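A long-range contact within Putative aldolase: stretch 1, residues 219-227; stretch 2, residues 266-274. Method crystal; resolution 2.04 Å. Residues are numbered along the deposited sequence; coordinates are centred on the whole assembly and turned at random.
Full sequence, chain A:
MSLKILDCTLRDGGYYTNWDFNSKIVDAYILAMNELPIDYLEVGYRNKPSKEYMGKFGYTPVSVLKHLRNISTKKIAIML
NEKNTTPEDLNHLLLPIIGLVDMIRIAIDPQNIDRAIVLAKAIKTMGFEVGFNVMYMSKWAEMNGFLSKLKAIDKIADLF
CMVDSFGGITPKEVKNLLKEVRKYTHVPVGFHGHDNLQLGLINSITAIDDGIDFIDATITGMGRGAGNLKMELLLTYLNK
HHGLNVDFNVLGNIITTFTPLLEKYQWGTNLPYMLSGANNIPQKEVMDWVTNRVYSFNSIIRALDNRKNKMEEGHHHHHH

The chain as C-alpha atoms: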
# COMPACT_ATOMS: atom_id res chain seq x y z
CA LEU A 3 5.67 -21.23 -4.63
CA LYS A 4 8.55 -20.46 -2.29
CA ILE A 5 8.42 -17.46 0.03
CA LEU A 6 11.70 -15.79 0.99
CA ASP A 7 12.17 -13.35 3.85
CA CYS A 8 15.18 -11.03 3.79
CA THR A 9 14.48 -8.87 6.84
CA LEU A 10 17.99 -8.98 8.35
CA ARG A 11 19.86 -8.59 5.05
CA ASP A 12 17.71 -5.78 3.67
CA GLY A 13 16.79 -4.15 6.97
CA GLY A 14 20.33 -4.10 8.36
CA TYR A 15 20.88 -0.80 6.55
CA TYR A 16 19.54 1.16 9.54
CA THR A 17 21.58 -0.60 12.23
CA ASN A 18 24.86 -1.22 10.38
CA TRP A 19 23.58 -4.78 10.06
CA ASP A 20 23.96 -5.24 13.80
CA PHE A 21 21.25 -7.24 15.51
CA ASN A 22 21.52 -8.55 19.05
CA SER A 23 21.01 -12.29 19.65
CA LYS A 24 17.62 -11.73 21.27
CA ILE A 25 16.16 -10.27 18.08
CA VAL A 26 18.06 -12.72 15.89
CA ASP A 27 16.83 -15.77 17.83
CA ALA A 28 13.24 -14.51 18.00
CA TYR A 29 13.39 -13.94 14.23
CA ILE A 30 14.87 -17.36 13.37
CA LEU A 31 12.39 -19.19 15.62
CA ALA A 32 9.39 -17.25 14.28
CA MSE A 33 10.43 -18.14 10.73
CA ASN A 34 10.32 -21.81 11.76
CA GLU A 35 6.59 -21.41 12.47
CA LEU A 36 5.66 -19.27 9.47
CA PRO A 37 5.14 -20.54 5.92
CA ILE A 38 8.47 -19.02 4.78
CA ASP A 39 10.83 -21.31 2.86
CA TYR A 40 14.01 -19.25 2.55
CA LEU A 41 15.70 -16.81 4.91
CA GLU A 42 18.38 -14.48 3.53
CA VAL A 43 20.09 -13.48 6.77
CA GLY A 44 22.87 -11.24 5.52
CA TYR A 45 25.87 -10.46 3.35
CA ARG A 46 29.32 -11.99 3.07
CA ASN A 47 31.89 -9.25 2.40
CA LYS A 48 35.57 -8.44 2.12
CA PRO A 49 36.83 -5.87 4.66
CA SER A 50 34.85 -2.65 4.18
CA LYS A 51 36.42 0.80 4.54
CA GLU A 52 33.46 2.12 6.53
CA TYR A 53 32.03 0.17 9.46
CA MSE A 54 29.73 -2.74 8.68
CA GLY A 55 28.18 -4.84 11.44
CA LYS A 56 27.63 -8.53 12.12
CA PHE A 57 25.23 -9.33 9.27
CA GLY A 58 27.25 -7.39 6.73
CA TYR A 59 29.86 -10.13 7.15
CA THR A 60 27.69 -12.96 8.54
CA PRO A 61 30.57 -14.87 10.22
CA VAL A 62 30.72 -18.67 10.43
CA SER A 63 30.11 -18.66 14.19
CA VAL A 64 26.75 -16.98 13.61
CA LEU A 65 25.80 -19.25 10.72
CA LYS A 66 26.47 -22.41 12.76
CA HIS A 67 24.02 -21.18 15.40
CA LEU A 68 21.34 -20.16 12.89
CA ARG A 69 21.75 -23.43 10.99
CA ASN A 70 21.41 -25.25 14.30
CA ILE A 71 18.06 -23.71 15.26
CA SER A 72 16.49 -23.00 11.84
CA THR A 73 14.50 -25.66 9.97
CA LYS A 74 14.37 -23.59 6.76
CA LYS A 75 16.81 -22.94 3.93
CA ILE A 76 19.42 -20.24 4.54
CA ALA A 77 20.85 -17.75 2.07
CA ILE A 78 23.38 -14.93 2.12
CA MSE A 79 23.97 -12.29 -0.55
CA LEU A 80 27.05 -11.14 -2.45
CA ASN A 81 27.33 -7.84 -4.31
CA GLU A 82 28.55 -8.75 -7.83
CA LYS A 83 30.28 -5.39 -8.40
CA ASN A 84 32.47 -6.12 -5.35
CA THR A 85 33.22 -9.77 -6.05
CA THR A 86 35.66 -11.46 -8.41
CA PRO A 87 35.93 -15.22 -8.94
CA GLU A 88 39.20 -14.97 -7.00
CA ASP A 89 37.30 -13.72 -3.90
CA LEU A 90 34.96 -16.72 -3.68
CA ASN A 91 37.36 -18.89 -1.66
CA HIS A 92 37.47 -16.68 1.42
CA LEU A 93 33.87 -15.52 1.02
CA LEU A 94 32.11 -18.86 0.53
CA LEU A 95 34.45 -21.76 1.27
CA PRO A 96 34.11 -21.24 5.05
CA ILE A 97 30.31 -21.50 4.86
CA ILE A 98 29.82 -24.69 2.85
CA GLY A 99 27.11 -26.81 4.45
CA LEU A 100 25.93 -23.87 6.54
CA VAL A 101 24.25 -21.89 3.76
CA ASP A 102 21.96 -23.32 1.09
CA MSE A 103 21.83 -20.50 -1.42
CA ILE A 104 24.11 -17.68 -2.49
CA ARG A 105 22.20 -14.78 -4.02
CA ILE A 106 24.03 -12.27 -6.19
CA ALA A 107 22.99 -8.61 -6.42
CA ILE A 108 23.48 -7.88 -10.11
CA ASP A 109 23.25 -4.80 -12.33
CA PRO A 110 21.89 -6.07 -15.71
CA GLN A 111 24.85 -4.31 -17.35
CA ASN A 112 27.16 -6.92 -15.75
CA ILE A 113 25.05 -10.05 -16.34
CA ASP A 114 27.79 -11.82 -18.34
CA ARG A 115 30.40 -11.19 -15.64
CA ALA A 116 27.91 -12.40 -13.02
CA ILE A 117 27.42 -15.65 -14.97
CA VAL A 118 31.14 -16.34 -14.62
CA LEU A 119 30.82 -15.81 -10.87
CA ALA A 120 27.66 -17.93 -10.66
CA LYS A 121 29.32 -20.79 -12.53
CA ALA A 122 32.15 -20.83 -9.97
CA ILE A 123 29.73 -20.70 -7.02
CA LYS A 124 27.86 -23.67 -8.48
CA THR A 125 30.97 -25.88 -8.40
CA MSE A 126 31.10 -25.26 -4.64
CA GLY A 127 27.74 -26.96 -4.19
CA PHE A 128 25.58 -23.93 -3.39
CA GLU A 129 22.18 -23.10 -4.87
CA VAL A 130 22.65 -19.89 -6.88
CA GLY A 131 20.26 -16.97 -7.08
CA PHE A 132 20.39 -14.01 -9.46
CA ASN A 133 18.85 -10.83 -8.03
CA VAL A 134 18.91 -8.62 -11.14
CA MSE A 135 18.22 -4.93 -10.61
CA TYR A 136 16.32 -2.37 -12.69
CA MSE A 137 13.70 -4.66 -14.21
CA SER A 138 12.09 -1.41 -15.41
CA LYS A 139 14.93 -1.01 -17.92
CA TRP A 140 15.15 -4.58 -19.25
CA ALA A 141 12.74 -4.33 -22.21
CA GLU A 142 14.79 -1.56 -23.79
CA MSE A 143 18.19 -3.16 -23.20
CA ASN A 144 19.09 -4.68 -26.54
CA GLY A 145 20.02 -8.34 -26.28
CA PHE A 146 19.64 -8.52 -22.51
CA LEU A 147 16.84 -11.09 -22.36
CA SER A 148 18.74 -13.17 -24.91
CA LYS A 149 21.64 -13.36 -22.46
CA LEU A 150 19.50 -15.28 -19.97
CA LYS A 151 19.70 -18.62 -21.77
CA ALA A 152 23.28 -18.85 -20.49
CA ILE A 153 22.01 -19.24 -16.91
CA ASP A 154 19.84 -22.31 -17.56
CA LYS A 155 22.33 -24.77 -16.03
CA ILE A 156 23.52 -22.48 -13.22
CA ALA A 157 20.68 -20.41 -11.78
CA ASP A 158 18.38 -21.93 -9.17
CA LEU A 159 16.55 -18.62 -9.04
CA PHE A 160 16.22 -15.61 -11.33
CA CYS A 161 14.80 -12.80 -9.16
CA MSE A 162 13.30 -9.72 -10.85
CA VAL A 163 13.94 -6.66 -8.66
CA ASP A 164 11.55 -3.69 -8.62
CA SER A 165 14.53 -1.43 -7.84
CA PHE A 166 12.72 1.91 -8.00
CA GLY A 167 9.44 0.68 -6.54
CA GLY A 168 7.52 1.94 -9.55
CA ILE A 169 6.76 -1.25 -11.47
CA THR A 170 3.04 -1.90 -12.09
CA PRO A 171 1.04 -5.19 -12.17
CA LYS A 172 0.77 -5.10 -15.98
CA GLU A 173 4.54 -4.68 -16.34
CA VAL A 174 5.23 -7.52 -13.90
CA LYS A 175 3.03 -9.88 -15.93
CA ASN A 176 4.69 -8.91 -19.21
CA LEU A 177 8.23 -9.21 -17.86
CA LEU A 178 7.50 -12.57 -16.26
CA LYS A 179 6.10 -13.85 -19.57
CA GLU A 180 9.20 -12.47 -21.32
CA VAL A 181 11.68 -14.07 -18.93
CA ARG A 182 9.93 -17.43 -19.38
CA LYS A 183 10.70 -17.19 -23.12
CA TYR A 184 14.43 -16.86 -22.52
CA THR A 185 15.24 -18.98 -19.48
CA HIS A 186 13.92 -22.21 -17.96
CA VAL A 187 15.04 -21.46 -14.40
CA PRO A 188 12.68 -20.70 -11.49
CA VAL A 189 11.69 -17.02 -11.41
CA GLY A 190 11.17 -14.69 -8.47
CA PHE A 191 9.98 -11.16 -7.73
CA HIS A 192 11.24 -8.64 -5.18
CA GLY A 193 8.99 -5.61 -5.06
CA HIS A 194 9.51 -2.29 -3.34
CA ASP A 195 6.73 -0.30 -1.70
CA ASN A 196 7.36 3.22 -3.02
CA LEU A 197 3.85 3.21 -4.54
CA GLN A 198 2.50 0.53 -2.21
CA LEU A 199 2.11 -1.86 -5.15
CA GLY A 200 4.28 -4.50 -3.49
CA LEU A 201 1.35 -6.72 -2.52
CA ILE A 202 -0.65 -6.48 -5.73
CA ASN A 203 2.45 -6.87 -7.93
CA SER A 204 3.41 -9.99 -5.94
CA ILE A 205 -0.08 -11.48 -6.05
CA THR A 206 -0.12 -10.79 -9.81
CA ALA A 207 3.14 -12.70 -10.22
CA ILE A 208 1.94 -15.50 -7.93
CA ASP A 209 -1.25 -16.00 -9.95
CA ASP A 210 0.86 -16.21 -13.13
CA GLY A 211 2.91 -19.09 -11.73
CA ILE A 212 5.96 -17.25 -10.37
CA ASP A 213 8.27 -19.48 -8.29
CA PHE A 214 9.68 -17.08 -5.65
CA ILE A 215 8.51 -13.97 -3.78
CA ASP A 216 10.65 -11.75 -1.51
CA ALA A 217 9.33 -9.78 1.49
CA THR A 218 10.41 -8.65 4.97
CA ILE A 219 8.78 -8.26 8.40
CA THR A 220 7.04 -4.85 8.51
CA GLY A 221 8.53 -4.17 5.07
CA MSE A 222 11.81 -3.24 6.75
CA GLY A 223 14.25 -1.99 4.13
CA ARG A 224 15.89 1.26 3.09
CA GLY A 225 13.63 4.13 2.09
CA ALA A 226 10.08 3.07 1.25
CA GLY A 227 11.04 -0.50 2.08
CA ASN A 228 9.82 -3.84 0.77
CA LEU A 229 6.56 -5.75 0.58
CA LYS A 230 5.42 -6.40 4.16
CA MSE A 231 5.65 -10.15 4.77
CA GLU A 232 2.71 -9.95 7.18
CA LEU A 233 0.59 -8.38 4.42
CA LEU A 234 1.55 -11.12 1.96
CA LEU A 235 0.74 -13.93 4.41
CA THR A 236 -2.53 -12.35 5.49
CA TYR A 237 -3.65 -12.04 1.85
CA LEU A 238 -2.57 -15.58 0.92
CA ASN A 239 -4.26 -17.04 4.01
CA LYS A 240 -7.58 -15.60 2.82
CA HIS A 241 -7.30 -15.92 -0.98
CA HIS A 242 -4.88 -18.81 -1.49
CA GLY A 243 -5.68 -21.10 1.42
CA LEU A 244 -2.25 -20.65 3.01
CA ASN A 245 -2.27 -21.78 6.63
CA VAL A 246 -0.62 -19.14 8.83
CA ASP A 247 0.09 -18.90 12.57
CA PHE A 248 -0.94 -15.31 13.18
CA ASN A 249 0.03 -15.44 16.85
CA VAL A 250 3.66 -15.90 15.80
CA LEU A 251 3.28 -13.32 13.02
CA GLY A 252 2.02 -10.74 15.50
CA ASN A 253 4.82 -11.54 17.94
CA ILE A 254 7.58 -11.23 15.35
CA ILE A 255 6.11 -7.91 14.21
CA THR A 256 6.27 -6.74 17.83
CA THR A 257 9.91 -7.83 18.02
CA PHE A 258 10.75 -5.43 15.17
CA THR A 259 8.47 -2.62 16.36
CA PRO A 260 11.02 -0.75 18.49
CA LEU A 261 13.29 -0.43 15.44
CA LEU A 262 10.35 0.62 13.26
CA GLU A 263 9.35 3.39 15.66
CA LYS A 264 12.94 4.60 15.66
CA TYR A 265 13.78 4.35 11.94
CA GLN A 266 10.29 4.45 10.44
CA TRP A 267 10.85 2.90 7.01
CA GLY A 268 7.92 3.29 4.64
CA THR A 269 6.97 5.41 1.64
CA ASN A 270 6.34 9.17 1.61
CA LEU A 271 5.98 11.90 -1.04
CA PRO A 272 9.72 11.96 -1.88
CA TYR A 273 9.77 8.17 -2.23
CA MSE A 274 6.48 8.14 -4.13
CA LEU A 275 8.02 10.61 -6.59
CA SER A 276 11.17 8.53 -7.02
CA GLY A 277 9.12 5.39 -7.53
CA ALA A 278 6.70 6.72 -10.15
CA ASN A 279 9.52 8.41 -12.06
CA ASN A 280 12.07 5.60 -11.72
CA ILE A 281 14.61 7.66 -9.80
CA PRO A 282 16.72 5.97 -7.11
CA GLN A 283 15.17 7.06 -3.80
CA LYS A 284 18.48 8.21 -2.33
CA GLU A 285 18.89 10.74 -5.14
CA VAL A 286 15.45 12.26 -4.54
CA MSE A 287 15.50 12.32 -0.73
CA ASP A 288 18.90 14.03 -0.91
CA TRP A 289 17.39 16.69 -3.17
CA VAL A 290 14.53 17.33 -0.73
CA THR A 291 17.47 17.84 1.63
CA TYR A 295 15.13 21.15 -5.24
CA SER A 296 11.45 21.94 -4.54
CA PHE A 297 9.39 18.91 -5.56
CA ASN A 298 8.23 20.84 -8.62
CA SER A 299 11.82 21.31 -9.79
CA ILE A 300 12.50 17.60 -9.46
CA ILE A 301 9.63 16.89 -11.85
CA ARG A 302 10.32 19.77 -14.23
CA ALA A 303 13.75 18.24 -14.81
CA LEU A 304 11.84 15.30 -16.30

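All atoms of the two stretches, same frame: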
# COMPACT_ATOMS: atom_id res chain seq x y z
N ILE A 219 9.68 -8.58 7.29
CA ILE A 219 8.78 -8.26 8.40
C ILE A 219 8.66 -6.74 8.54
O ILE A 219 9.66 -6.03 8.70
CB ILE A 219 9.29 -8.90 9.72
CG1 ILE A 219 9.29 -10.43 9.59
CG2 ILE A 219 8.44 -8.45 10.89
CD1 ILE A 219 7.92 -11.03 9.28
N THR A 220 7.42 -6.26 8.46
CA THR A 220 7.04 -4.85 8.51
C THR A 220 7.57 -4.08 7.31
O THR A 220 7.57 -2.85 7.30
CB THR A 220 7.49 -4.11 9.82
OG1 THR A 220 8.91 -4.03 9.87
CG2 THR A 220 6.97 -4.84 11.06
N GLY A 221 8.00 -4.81 6.28
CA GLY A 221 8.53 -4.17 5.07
C GLY A 221 9.88 -3.52 5.28
O GLY A 221 10.35 -2.76 4.43
N MSE A 222 10.51 -3.81 6.41
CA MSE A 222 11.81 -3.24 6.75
C MSE A 222 12.77 -3.29 5.56
O MSE A 222 13.00 -4.34 4.96
CB MSE A 222 12.42 -3.97 7.95
CG MSE A 222 13.72 -3.36 8.47
SE MSE A 222 14.39 -4.31 10.03
CE MSE A 222 15.55 -2.95 10.78
N GLY A 223 13.33 -2.13 5.24
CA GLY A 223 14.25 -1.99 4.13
C GLY A 223 14.54 -0.51 3.99
O GLY A 223 13.82 0.31 4.56
N ARG A 224 15.57 -0.15 3.24
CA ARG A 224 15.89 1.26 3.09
C ARG A 224 14.79 2.03 2.36
O ARG A 224 14.09 1.47 1.50
CB ARG A 224 17.24 1.44 2.38
CG ARG A 224 17.36 0.71 1.05
CD ARG A 224 18.74 0.96 0.41
NE ARG A 224 19.84 0.36 1.16
CZ ARG A 224 20.27 -0.89 1.01
NH1 ARG A 224 19.68 -1.69 0.13
NH2 ARG A 224 21.29 -1.34 1.73
N GLY A 225 14.64 3.30 2.71
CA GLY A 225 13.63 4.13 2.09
C GLY A 225 12.20 3.67 2.31
O GLY A 225 11.76 3.48 3.45
N ALA A 226 11.47 3.50 1.21
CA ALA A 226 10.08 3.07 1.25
C ALA A 226 9.95 1.61 1.68
O ALA A 226 8.86 1.15 2.02
CB ALA A 226 9.43 3.27 -0.11
N GLY A 227 11.06 0.89 1.65
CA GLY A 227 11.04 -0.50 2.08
C GLY A 227 10.53 -1.52 1.08
O GLY A 227 10.37 -1.23 -0.10
N GLN A 266 11.47 4.20 11.26
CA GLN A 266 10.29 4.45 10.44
C GLN A 266 10.44 4.31 8.93
O GLN A 266 10.26 5.29 8.19
CB GLN A 266 9.75 5.84 10.74
CG GLN A 266 9.44 6.07 12.20
CD GLN A 266 8.58 7.30 12.39
OE1 GLN A 266 7.38 7.28 12.08
NE2 GLN A 266 9.19 8.37 12.87
N TRP A 267 10.76 3.11 8.45
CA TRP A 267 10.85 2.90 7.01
C TRP A 267 9.42 2.96 6.49
O TRP A 267 8.48 2.78 7.26
CB TRP A 267 11.50 1.55 6.70
CG TRP A 267 11.02 0.45 7.60
CD1 TRP A 267 9.92 -0.33 7.42
CD2 TRP A 267 11.63 0.02 8.82
NE1 TRP A 267 9.80 -1.23 8.46
CE2 TRP A 267 10.84 -1.03 9.33
CE3 TRP A 267 12.76 0.43 9.54
CZ2 TRP A 267 11.15 -1.69 10.52
CZ3 TRP A 267 13.07 -0.23 10.74
CH2 TRP A 267 12.26 -1.28 11.21
N GLY A 268 9.25 3.20 5.20
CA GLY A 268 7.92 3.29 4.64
C GLY A 268 7.95 4.41 3.61
O GLY A 268 8.83 5.27 3.66
N THR A 269 7.00 4.40 2.69
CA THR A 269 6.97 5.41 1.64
C THR A 269 6.47 6.77 2.12
O THR A 269 5.87 6.89 3.19
CB THR A 269 6.10 4.94 0.45
OG1 THR A 269 6.31 5.81 -0.67
CG2 THR A 269 4.61 4.98 0.82
N ASN A 270 6.76 7.81 1.33
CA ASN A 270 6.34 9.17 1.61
C ASN A 270 6.39 9.91 0.27
O ASN A 270 6.77 9.31 -0.73
CB ASN A 270 7.27 9.84 2.64
CG ASN A 270 8.74 9.63 2.36
OD1 ASN A 270 9.21 9.81 1.23
ND2 ASN A 270 9.49 9.26 3.39
N LEU A 271 6.02 11.18 0.24
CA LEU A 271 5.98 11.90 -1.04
C LEU A 271 7.28 11.83 -1.83
O LEU A 271 7.26 11.63 -3.04
CB LEU A 271 5.53 13.35 -0.85
CG LEU A 271 5.38 14.14 -2.16
CD1 LEU A 271 4.49 13.37 -3.13
CD2 LEU A 271 4.78 15.53 -1.88
N PRO A 272 8.44 12.03 -1.17
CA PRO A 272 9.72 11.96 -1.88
C PRO A 272 9.93 10.58 -2.50
O PRO A 272 10.40 10.46 -3.64
CB PRO A 272 10.74 12.25 -0.79
CG PRO A 272 10.00 13.19 0.11
CD PRO A 272 8.63 12.55 0.20
N TYR A 273 9.61 9.53 -1.74
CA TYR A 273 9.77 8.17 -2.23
C TYR A 273 8.70 7.79 -3.24
O TYR A 273 8.92 6.93 -4.09
CB TYR A 273 9.79 7.17 -1.06
CG TYR A 273 11.01 7.33 -0.18
CD1 TYR A 273 12.25 7.62 -0.74
CD2 TYR A 273 10.93 7.18 1.20
CE1 TYR A 273 13.39 7.76 0.05
CE2 TYR A 273 12.06 7.32 2.01
CZ TYR A 273 13.29 7.61 1.42
OH TYR A 273 14.42 7.75 2.19
N MSE A 274 7.53 8.42 -3.16
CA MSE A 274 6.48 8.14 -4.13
C MSE A 274 6.95 8.72 -5.46
O MSE A 274 6.79 8.11 -6.52
CB MSE A 274 5.16 8.82 -3.74
CG MSE A 274 4.44 8.16 -2.58
SE MSE A 274 3.01 9.26 -1.88
CE MSE A 274 2.95 8.59 -0.06

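The most unusual feature of this contact is that backbone atoms of a glycine-rich loop, led by the CA of Met222, lie over one face of the indole of Trp267, while a backbone carbonyl meets its edge. The CA of Met222, a selenomethionine, lies 3.4 Å from the centroid of the five-membered ring of Trp267 and only 16° off the ring normal, so its C-H points into the pi face. Gly223 N lies over the same face. Further along the same side chain, the SE atom of Met222 sits 4.4 Å from the centroid of the six-membered ring of Trp267, at 31° off the normal; this selenium approach is therefore oblique. Between these two points, Met222 CB packs 3.6 Å from Trp267 CE2. The all-trans chi angles of Met222 keep its side chain extended, which carries it across the indole from the smaller ring to the larger.

At the edge of the indole, Thr220 O lies near the ring plane, where NE1 can donate to it. Trp267 NE1 donates to Thr220 O at 3.0 Å with an N-H...O angle of 138°, and the same NE1 makes a weak second bond to Thr220 OG1 at 3.3 Å and 133°. Both angles are well short of linear, as expected when one hydrogen is shared between two acceptors. Proximity alone would mislead here: Met222 N is 3.4 Å from Trp267 NE1, but both are donors, and no hydrogen bond joins them. Thr220 OG1 also donates to Ile219 O within its own stretch, at a very short 2.4 Å. Trp267 is the residue most covered by the opposing stretch, losing 135 Å² of the 435 Å² buried in total, and its CA-to-CB bond points toward that stretch.

Further on, the contact passes from side chain to main chain. Gly268 N donates to Gly225 O at 3.1 Å, with a nearly linear angle of 177°. Gly225 lies in the type II' turn from Arg224 to Gly227, closed by Gly227 N donating to Arg224 O at 3.1 Å. Next to the Gly268 N to Gly225 O bond, the stretches approach until the CA atoms of Ala226 and Thr269 are 3.9 Å apart. Two CA-H...O contacts run in reciprocal directions: Ala226 CA to Gly268 O at 3.5 Å, with 169° at the hydrogen, and Gly268 CA to Ala226 O at 3.5 Å, with a more bent 127°.

Tyr273 covers the turn from the second stretch. One face of its ring receives Gly225 CA, 3.6 Å from Tyr273 CE2, and Ala226 N, 3.7 Å from Tyr273 CD2. An ideal CB on Gly225 would lie 3.6 Å from Tyr273 CZ, and the positive phi of 63° independently favours glycine there. Ala226 CB makes an apolar contact with Tyr273 CB at 4.0 Å and also packs 3.8 Å from Thr269 CB, whose hydroxyl is hydrogen-bonded elsewhere in the structure. The backbone carrying Tyr273 is itself anchored: Asn270, at the N-cap, accepts from Tyr273 N through OD1 at 3.0 Å and 159°, at the start of the helix from which the aromatic ring reaches the turn.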